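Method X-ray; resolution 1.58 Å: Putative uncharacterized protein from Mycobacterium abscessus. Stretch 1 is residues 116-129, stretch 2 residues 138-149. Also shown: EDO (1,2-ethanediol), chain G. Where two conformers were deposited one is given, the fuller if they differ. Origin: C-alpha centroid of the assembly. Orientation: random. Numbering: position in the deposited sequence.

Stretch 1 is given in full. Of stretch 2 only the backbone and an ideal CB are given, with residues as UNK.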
ATOM      1  N   HIS A 116     -13.071   8.974  -2.317  1.00 12.40           N
ATOM      2  CA  HIS A 116     -11.872   9.719  -1.927  1.00 12.41           C
ATOM      3  C   HIS A 116     -10.597   8.905  -2.046  1.00 12.10           C
ATOM      4  O   HIS A 116     -10.618   7.682  -1.882  1.00 12.55           O
ATOM      5  CB  HIS A 116     -12.004  10.192  -0.481  1.00 12.97           C
ATOM      6  CG  HIS A 116     -12.985  11.302  -0.295  1.00 14.24           C
ATOM      7  ND1 HIS A 116     -13.016  12.077   0.843  1.00 18.11           N
ATOM      8  CD2 HIS A 116     -13.964  11.780  -1.102  1.00 15.58           C
ATOM      9  CE1 HIS A 116     -13.978  12.978   0.731  1.00 18.23           C
ATOM     10  NE2 HIS A 116     -14.566  12.822  -0.439  1.00 16.92           N
ATOM     11  N   HIS A 117      -9.494   9.600  -2.321  1.00 12.17           N
ATOM     12  CA  HIS A 117      -8.150   9.029  -2.266  1.00 11.76           C
ATOM     13  C   HIS A 117      -7.591   9.075  -0.850  1.00 11.86           C
ATOM     14  O   HIS A 117      -7.852  10.019  -0.098  1.00 11.96           O
ATOM     15  CB  HIS A 117      -7.179   9.798  -3.192  1.00 12.21           C
ATOM     16  CG  HIS A 117      -7.094  11.275  -2.911  1.00 12.77           C
ATOM     17  ND1 HIS A 117      -6.395  11.801  -1.843  1.00 13.28           N
ATOM     18  CD2 HIS A 117      -7.619  12.336  -3.570  1.00 14.23           C
ATOM     19  CE1 HIS A 117      -6.503  13.120  -1.854  1.00 14.29           C
ATOM     20  NE2 HIS A 117      -7.239  13.471  -2.893  1.00 14.25           N
ATOM     21  N   GLU A 118      -6.756   8.093  -0.526  1.00 11.90           N
ATOM     22  CA  GLU A 118      -6.049   8.034   0.761  1.00 12.14           C
ATOM     23  C   GLU A 118      -4.677   7.403   0.532  1.00 11.53           C
ATOM     24  O   GLU A 118      -4.532   6.179   0.527  1.00 11.66           O
ATOM     25  CB  GLU A 118      -6.861   7.241   1.802  1.00 12.59           C
ATOM     26  CG  GLU A 118      -8.230   7.875   2.097  1.00 15.25           C
ATOM     27  CD  GLU A 118      -9.028   7.227   3.204  1.00 19.87           C
ATOM     28  OE1 GLU A 118      -8.528   6.313   3.871  1.00 22.71           O
ATOM     29  OE2 GLU A 118     -10.201   7.648   3.385  1.00 25.55           O
ATOM     30  N   GLY A 119      -3.665   8.238   0.308  1.00 11.42           N
ATOM     31  CA  GLY A 119      -2.324   7.719   0.035  1.00 11.33           C
ATOM     32  C   GLY A 119      -1.693   7.173   1.296  1.00 10.96           C
ATOM     33  O   GLY A 119      -1.774   7.808   2.341  1.00 11.65           O
ATOM     34  N   GLU A 120      -1.062   5.996   1.206  1.00 10.80           N
ATOM     35  CA  GLU A 120      -0.518   5.313   2.394  1.00 11.15           C
ATOM     36  C   GLU A 120       0.773   4.555   2.116  1.00 11.22           C
ATOM     37  O   GLU A 120       0.979   4.021   1.032  1.00 11.11           O
ATOM     38  CB  GLU A 120      -1.545   4.326   2.975  1.00 11.58           C
ATOM     39  CG  GLU A 120      -2.963   4.885   3.002  1.00 12.87           C
ATOM     40  CD  GLU A 120      -3.861   4.372   4.089  1.00 14.85           C
ATOM     41  OE1 GLU A 120      -3.475   3.467   4.851  1.00 13.33           O
ATOM     42  OE2 GLU A 120      -4.965   4.944   4.219  1.00 14.39           O
ATOM     43  N   LEU A 121       1.635   4.507   3.123  1.00 10.80           N
ATOM     44  CA  LEU A 121       2.741   3.549   3.158  1.00 11.06           C
ATOM     45  C   LEU A 121       2.182   2.162   3.457  1.00 11.34           C
ATOM     46  O   LEU A 121       1.396   1.997   4.397  1.00 11.80           O
ATOM     47  CB  LEU A 121       3.753   3.937   4.240  1.00 11.36           C
ATOM     48  CG  LEU A 121       4.907   2.953   4.450  1.00 11.22           C
ATOM     49  CD1 LEU A 121       5.879   3.016   3.279  1.00 12.79           C
ATOM     50  CD2 LEU A 121       5.639   3.239   5.772  1.00 12.93           C
ATOM     51  N   ALA A 122       2.591   1.173   2.661  1.00 10.76           N
ATOM     52  CA  ALA A 122       2.139  -0.207   2.816  1.00 10.83           C
ATOM     53  C   ALA A 122       3.255  -1.112   3.312  1.00 10.91           C
ATOM     54  O   ALA A 122       4.321  -1.171   2.712  1.00 11.98           O
ATOM     55  CB  ALA A 122       1.602  -0.740   1.470  1.00 10.92           C
ATOM     56  N   ILE A 123       2.993  -1.821   4.404  1.00 10.14           N
ATOM     57  CA  ILE A 123       3.882  -2.865   4.920  1.00 10.40           C
ATOM     58  C   ILE A 123       3.535  -4.174   4.219  1.00 10.48           C
ATOM     59  O   ILE A 123       2.361  -4.531   4.116  1.00 10.72           O
ATOM     60  CB  ILE A 123       3.627  -3.081   6.420  1.00 10.22           C
ATOM     61  CG1 ILE A 123       3.882  -1.814   7.234  1.00 11.37           C
ATOM     62  CG2 ILE A 123       4.476  -4.241   6.979  1.00 12.36           C
ATOM     63  CD1 ILE A 123       3.237  -1.879   8.615  1.00 13.20           C
ATOM     64  N   VAL A 124       4.543  -4.901   3.746  1.00  9.99           N
ATOM     65  CA  VAL A 124       4.335  -6.240   3.207  1.00 10.48           C
ATOM     66  C   VAL A 124       5.008  -7.251   4.132  1.00 10.37           C
ATOM     67  O   VAL A 124       6.227  -7.195   4.357  1.00 11.31           O
ATOM     68  CB  VAL A 124       4.853  -6.401   1.765  1.00 10.17           C
ATOM     69  CG1 VAL A 124       4.505  -7.807   1.237  1.00 11.59           C
ATOM     70  CG2 VAL A 124       4.275  -5.295   0.843  1.00 12.62           C
ATOM     71  N   ILE A 125       4.210  -8.175   4.666  1.00 10.54           N
ATOM     72  CA  ILE A 125       4.683  -9.214   5.593  1.00 10.79           C
ATOM     73  C   ILE A 125       5.452 -10.297   4.838  1.00 11.64           C
ATOM     74  O   ILE A 125       5.094 -10.665   3.715  1.00 11.82           O
ATOM     75  CB  ILE A 125       3.475  -9.823   6.359  1.00 11.32           C
ATOM     76  CG1 ILE A 125       2.778  -8.735   7.190  1.00 11.45           C
ATOM     77  CG2 ILE A 125       3.864 -11.043   7.196  1.00 11.53           C
ATOM     78  CD1 ILE A 125       3.595  -8.151   8.331  1.00 12.91           C
ATOM     79  N   GLY A 126       6.548 -10.766   5.436  1.00 12.53           N
ATOM     80  CA  GLY A 126       7.413 -11.754   4.797  1.00 13.62           C
ATOM     81  C   GLY A 126       7.502 -13.122   5.457  1.00 14.64           C
ATOM     82  O   GLY A 126       8.110 -14.025   4.889  1.00 16.15           O
ATOM     83  N   ARG A 127       6.910 -13.268   6.645  1.00 15.39           N
ATOM     84  CA  ARG A 127       6.934 -14.522   7.393  0.50 16.07           C
ATOM     85  C   ARG A 127       5.574 -14.752   8.032  1.00 15.74           C
ATOM     86  O   ARG A 127       4.892 -13.793   8.380  1.00 14.89           O
ATOM     87  CB  ARG A 127       7.979 -14.454   8.505  0.50 16.89           C
ATOM     88  CG  ARG A 127       9.390 -14.207   8.040  0.50 20.04           C
ATOM     89  CD  ARG A 127      10.358 -14.337   9.192  0.50 23.80           C
ATOM     90  NE  ARG A 127      11.743 -14.331   8.741  0.50 27.12           N
ATOM     91  CZ  ARG A 127      12.782 -14.589   9.531  0.50 29.61           C
ATOM     92  NH1 ARG A 127      12.590 -14.863  10.817  0.50 30.59           N
ATOM     93  NH2 ARG A 127      14.012 -14.565   9.038  0.50 31.28           N
ATOM     94  N   PRO A 128       5.168 -16.026   8.194  1.00 15.66           N
ATOM     95  CA  PRO A 128       3.972 -16.265   8.986  1.00 15.59           C
ATOM     96  C   PRO A 128       4.240 -15.883  10.436  1.00 15.65           C
ATOM     97  O   PRO A 128       5.280 -16.248  10.990  1.00 16.44           O
ATOM     98  CB  PRO A 128       3.730 -17.773   8.841  1.00 16.18           C
ATOM     99  CG  PRO A 128       4.967 -18.335   8.399  1.00 17.75           C
ATOM    100  CD  PRO A 128       5.815 -17.279   7.773  1.00 16.47           C
ATOM    101  N   CYS A 129       3.328 -15.130  11.045  1.00 14.96           N
ATOM    102  CA  CYS A 129       3.589 -14.597  12.373  1.00 14.91           C
ATOM    103  C   CYS A 129       2.330 -14.237  13.138  1.00 14.44           C
ATOM    104  O   CYS A 129       1.276 -14.029  12.557  1.00 14.34           O
ATOM    105  CB  CYS A 129       4.539 -13.390  12.306  1.00 15.03           C
ATOM    106  SG  CYS A 129       3.964 -11.984  11.329  1.00 15.70           S
ATOM    107  N   UNK A 138      10.451  -5.851  12.233  1.00 14.14           N
ATOM    108  CA  UNK A 138      11.301  -5.791  11.027  1.00 14.54           C
ATOM    109  C   UNK A 138      11.682  -7.169  10.479  1.00 14.89           C
ATOM    110  O   UNK A 138      11.719  -7.375   9.250  1.00 14.42           O
ATOM    111  CB  UNK A 138      12.578  -5.008  11.337  1.00 14.54           C
ATOM    112  N   UNK A 139      11.949  -8.119  11.375  1.00 14.88           N
ATOM    113  CA  UNK A 139      12.346  -9.464  10.950  1.00 15.77           C
ATOM    114  C   UNK A 139      11.204 -10.235  10.271  1.00 15.26           C
ATOM    115  O   UNK A 139      11.453 -11.245   9.616  1.00 16.40           O
ATOM    116  CB  UNK A 139      12.851 -10.256  12.157  1.00 15.77           C
ATOM    117  N   UNK A 140       9.966  -9.749  10.415  1.00 13.68           N
ATOM    118  CA  UNK A 140       8.781 -10.351   9.797  1.00 13.44           C
ATOM    119  C   UNK A 140       8.263  -9.577   8.593  1.00 12.97           C
ATOM    120  O   UNK A 140       7.255  -9.974   8.004  1.00 13.66           O
ATOM    121  CB  UNK A 140       7.663 -10.469  10.835  1.00 13.44           C
ATOM    122  N   UNK A 141       8.943  -8.489   8.242  1.00 12.34           N
ATOM    123  CA  UNK A 141       8.546  -7.617   7.137  1.00 11.79           C
ATOM    124  C   UNK A 141       9.435  -7.853   5.922  1.00 12.14           C
ATOM    125  O   UNK A 141      10.669  -7.752   6.007  1.00 13.30           O
ATOM    126  CB  UNK A 141       8.609  -6.148   7.561  1.00 11.79           C
ATOM    127  N   UNK A 142       8.812  -8.186   4.793  1.00 11.85           N
ATOM    128  CA  UNK A 142       9.527  -8.279   3.518  1.00 11.98           C
ATOM    129  C   UNK A 142      10.070  -6.918   3.085  1.00 12.49           C
ATOM    130  O   UNK A 142      11.259  -6.774   2.755  1.00 13.88           O
ATOM    131  CB  UNK A 142       8.607  -8.843   2.434  1.00 11.98           C
ATOM    132  N   UNK A 143       9.191  -5.926   3.077  1.00 12.20           N
ATOM    133  CA  UNK A 143       9.551  -4.579   2.681  1.00 11.59           C
ATOM    134  C   UNK A 143       8.325  -3.698   2.587  1.00 11.10           C
ATOM    135  O   UNK A 143       7.272  -4.025   3.145  1.00 10.92           O
ATOM    136  CB  UNK A 143      10.297  -4.593   1.345  1.00 11.59           C
ATOM    137  N   UNK A 144       8.476  -2.587   1.874  1.00 11.37           N
ATOM    138  CA  UNK A 144       7.460  -1.526   1.857  1.00 11.18           C
ATOM    139  C   UNK A 144       7.092  -1.177   0.437  1.00 11.23           C
ATOM    140  O   UNK A 144       7.934  -1.196  -0.457  1.00 11.57           O
ATOM    141  CB  UNK A 144       7.955  -0.279   2.592  1.00 11.18           C
ATOM    142  N   UNK A 145       5.819  -0.875   0.243  1.00 10.60           N
ATOM    143  CA  UNK A 145       5.332  -0.386  -1.044  1.00 11.01           C
ATOM    144  C   UNK A 145       4.347   0.759  -0.791  1.00 10.64           C
ATOM    145  O   UNK A 145       4.274   1.289   0.328  1.00 10.95           O
ATOM    146  CB  UNK A 145       4.674  -1.509  -1.847  1.00 11.01           C
ATOM    147  N   UNK A 146       3.627   1.170  -1.831  1.00 10.78           N
ATOM    148  CA  UNK A 146       2.673   2.273  -1.728  1.00 10.94           C
ATOM    149  C   UNK A 146       1.270   1.711  -1.919  1.00 10.95           C
ATOM    150  O   UNK A 146       1.071   0.770  -2.691  1.00 10.84           O
ATOM    151  CB  UNK A 146       2.971   3.367  -2.755  1.00 10.94           C
ATOM    152  N   UNK A 147       0.310   2.270  -1.195  1.00 10.85           N
ATOM    153  CA  UNK A 147      -1.095   1.928  -1.368  1.00 11.16           C
ATOM    154  C   UNK A 147      -1.968   3.163  -1.468  1.00 11.75           C
ATOM    155  O   UNK A 147      -1.549   4.268  -1.128  1.00 12.09           O
ATOM    156  CB  UNK A 147      -1.572   1.048  -0.211  1.00 11.16           C
ATOM    157  N   UNK A 148      -3.191   2.963  -1.950  1.00 11.98           N
ATOM    158  CA  UNK A 148      -4.218   4.006  -1.983  1.00 12.03           C
ATOM    159  C   UNK A 148      -5.494   3.383  -1.418  1.00 11.78           C
ATOM    160  O   UNK A 148      -6.091   2.511  -2.051  1.00 12.46           O
ATOM    161  CB  UNK A 148      -4.434   4.550  -3.397  1.00 12.03           C
ATOM    162  N   UNK A 149      -5.884   3.782  -0.211  1.00 11.91           N
ATOM    163  CA  UNK A 149      -7.072   3.230   0.451  1.00 11.83           C
ATOM    164  C   UNK A 149      -8.299   3.976  -0.068  1.00 12.02           C
ATOM    165  O   UNK A 149      -8.875   4.831   0.617  1.00 12.13           O
ATOM    166  CB  UNK A 149      -6.966   3.342   1.973  1.00 11.83           C
TER
HETATM  167  C1  EDO G 267      12.756  -9.736   5.882  1.00 34.32           C
HETATM  168  O1  EDO G 267      12.993  -8.818   6.970  1.00 32.60           O
HETATM  169  C2  EDO G 267      12.201 -11.084   6.343  1.00 34.35           C
HETATM  170  O2  EDO G 267      10.766 -11.095   6.440  1.00 34.15           O

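Stretch 2 runs antiparallel to stretch 1, and backbone hydrogen bonds fix most of its register. Position 138 is out of reach of stretch 1, so almost any residue would suit. It is Ala138. Position 139 points sideways, its ideal CB 4.8 Å from Arg127 NH1. A polar or acidic residue would fit. It is Glu139; its backbone O lies over one face of the Arg127 guanidinium.

Position 140 points sideways, with its ideal CB 4.0 Å from Cys129 SG and 4.6 Å from Arg127 CB. A medium polar or apolar side chain could fill this space. The residue is Asn140. Its OD1 lies 3.5 Å from Cys129 CB, and its backbone O accepts a hydrogen bond from Gly126 N (2.8 Å).

At 141 the ideal CB is 4.6 Å from Ile123 CG2. This favours an aliphatic residue, and branching suits a strand. Ile141 puts CG1 3.8 Å from Ile123 CG2.

The register shifts here in a beta bulge. Position 142 points toward stretch 1, its ideal CB 3.9 Å from Gly126 CA, with Val124 beside it. Leucine, methionine or valine would be plausible. Leu142 places CD2 4.1 Å from Val124 CG1, while its N donates to Val124 O (2.8 Å).

Position 143 has phi/psi of 172/-161, an extended conformation that glycine adopts most easily. It is Gly143, whose O accepts from Val124 N (2.9 Å).

At 144 the ideal CB is 4.0 Å from Leu121 CD1, on the face that carries Leu121 and Ile123. A large apolar or aromatic residue suits it. Tyr144 has chi1 in m and brings CE1 4.0 Å from Ile123 CG1.

Position 145 shares the other face with Ala122 and Val124. A small or branched residue such as threonine or valine fits. Thr145 sets CG2 3.7 Å from Ala122 CB and 4.0 Å from Val124 CG2; its OG1 bonds elsewhere in the structure.

Position 146 returns to the Leu121 face but meets little side chain. Any beta-branched apolar residue would do. It is Ile146, chi1 in m; its CA lies 3.7 Å from Glu120 O.

At 147 the ideal CB would rest 4.0 Å from Ala122 CB, and the backbone angles are ordinary for a strand. A small residue fits, but glycine is not required. It is Gly147. Gly147 N donates to Glu120 O and Glu120 N to Gly147 O, each 2.9 Å.

Near 148, Glu118 N, which no backbone O of stretch 2 accepts, offers a donor. This suits Asn or Asp, whose side-chain oxygen can reach it. Asn148 answers with OD1, 3.0 Å from Glu118 N.

Position 149 points toward Glu118 and Glu120, its ideal CB 3.4 Å from Glu120 OE2. A basic or neutral polar residue would be expected. The residue is Asp149. A water lies 2.6 Å from Asp149 OD2 and 2.5 Å from Glu120 OE2, between the two acids.

Stretch 2 138-149: AENILGYTIGND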
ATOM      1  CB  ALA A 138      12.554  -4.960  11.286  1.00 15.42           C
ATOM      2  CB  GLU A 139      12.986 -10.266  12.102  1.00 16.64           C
ATOM      3  CG  GLU A 139      12.051 -10.754  13.180  1.00 17.66           C
ATOM      4  CD  GLU A 139      12.765 -11.429  14.340  1.00 21.83           C
ATOM      5  OE1 GLU A 139      14.013 -11.405  14.381  1.00 24.51           O
ATOM      6  OE2 GLU A 139      12.074 -11.981  15.216  1.00 23.69           O
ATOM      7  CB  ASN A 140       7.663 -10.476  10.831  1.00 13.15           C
ATOM      8  CG  ASN A 140       7.979 -11.521  11.884  1.00 14.53           C
ATOM      9  OD1 ASN A 140       7.936 -12.718  11.604  1.00 16.56           O
ATOM     10  ND2 ASN A 140       8.357 -11.071  13.083  1.00 15.76           N
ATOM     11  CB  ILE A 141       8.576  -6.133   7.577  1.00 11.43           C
ATOM     12  CG1 ILE A 141       7.456  -5.875   8.602  1.00 11.84           C
ATOM     13  CG2 ILE A 141       8.466  -5.195   6.359  1.00 11.92           C
ATOM     14  CD1 ILE A 141       7.560  -4.511   9.314  1.00 12.27           C
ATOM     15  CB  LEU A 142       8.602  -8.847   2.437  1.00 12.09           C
ATOM     16  CG  LEU A 142       9.171  -8.906   1.024  1.00 12.28           C
ATOM     17  CD1 LEU A 142      10.378  -9.835   0.981  1.00 14.19           C
ATOM     18  CD2 LEU A 142       8.106  -9.366   0.020  1.00 13.62           C
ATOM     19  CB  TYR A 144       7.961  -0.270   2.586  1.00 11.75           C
ATOM     20  CG  TYR A 144       8.325  -0.578   4.009  1.00 11.77           C
ATOM     21  CD1 TYR A 144       7.362  -0.581   5.005  1.00 12.57           C
ATOM     22  CD2 TYR A 144       9.612  -0.966   4.343  1.00 13.81           C
ATOM     23  CE1 TYR A 144       7.676  -0.913   6.303  1.00 12.75           C
ATOM     24  CE2 TYR A 144       9.934  -1.313   5.650  1.00 13.66           C
ATOM     25  CZ  TYR A 144       8.965  -1.292   6.615  1.00 14.03           C
ATOM     26  OH  TYR A 144       9.284  -1.641   7.908  1.00 14.57           O
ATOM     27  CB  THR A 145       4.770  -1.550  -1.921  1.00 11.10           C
ATOM     28  OG1 THR A 145       4.602  -1.103  -3.277  1.00 12.30           O
ATOM     29  CG2 THR A 145       3.446  -2.112  -1.400  1.00 12.18           C
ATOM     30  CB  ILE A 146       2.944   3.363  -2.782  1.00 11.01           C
ATOM     31  CG1 ILE A 146       4.431   3.689  -2.841  1.00 11.51           C
ATOM     32  CG2 ILE A 146       2.104   4.629  -2.484  1.00 11.95           C
ATOM     33  CD1 ILE A 146       4.805   4.708  -3.903  1.00 12.11           C
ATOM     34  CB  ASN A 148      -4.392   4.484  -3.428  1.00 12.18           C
ATOM     35  CG  ASN A 148      -5.208   5.763  -3.568  1.00 12.67           C
ATOM     36  OD1 ASN A 148      -5.895   6.189  -2.648  1.00 13.04           O
ATOM     37  ND2 ASN A 148      -5.152   6.368  -4.765  1.00 14.11           N
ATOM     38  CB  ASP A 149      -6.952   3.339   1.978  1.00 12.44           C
ATOM     39  CG  ASP A 149      -8.142   2.726   2.733  1.00 13.38           C
ATOM     40  OD1 ASP A 149      -9.020   2.077   2.134  1.00 14.60           O
ATOM     41  OD2 ASP A 149      -8.200   2.902   3.975  1.00 15.81           O
TER
HETATM   42  O   HOH W   1      -6.729   4.081   5.787  1.00 20.48           O
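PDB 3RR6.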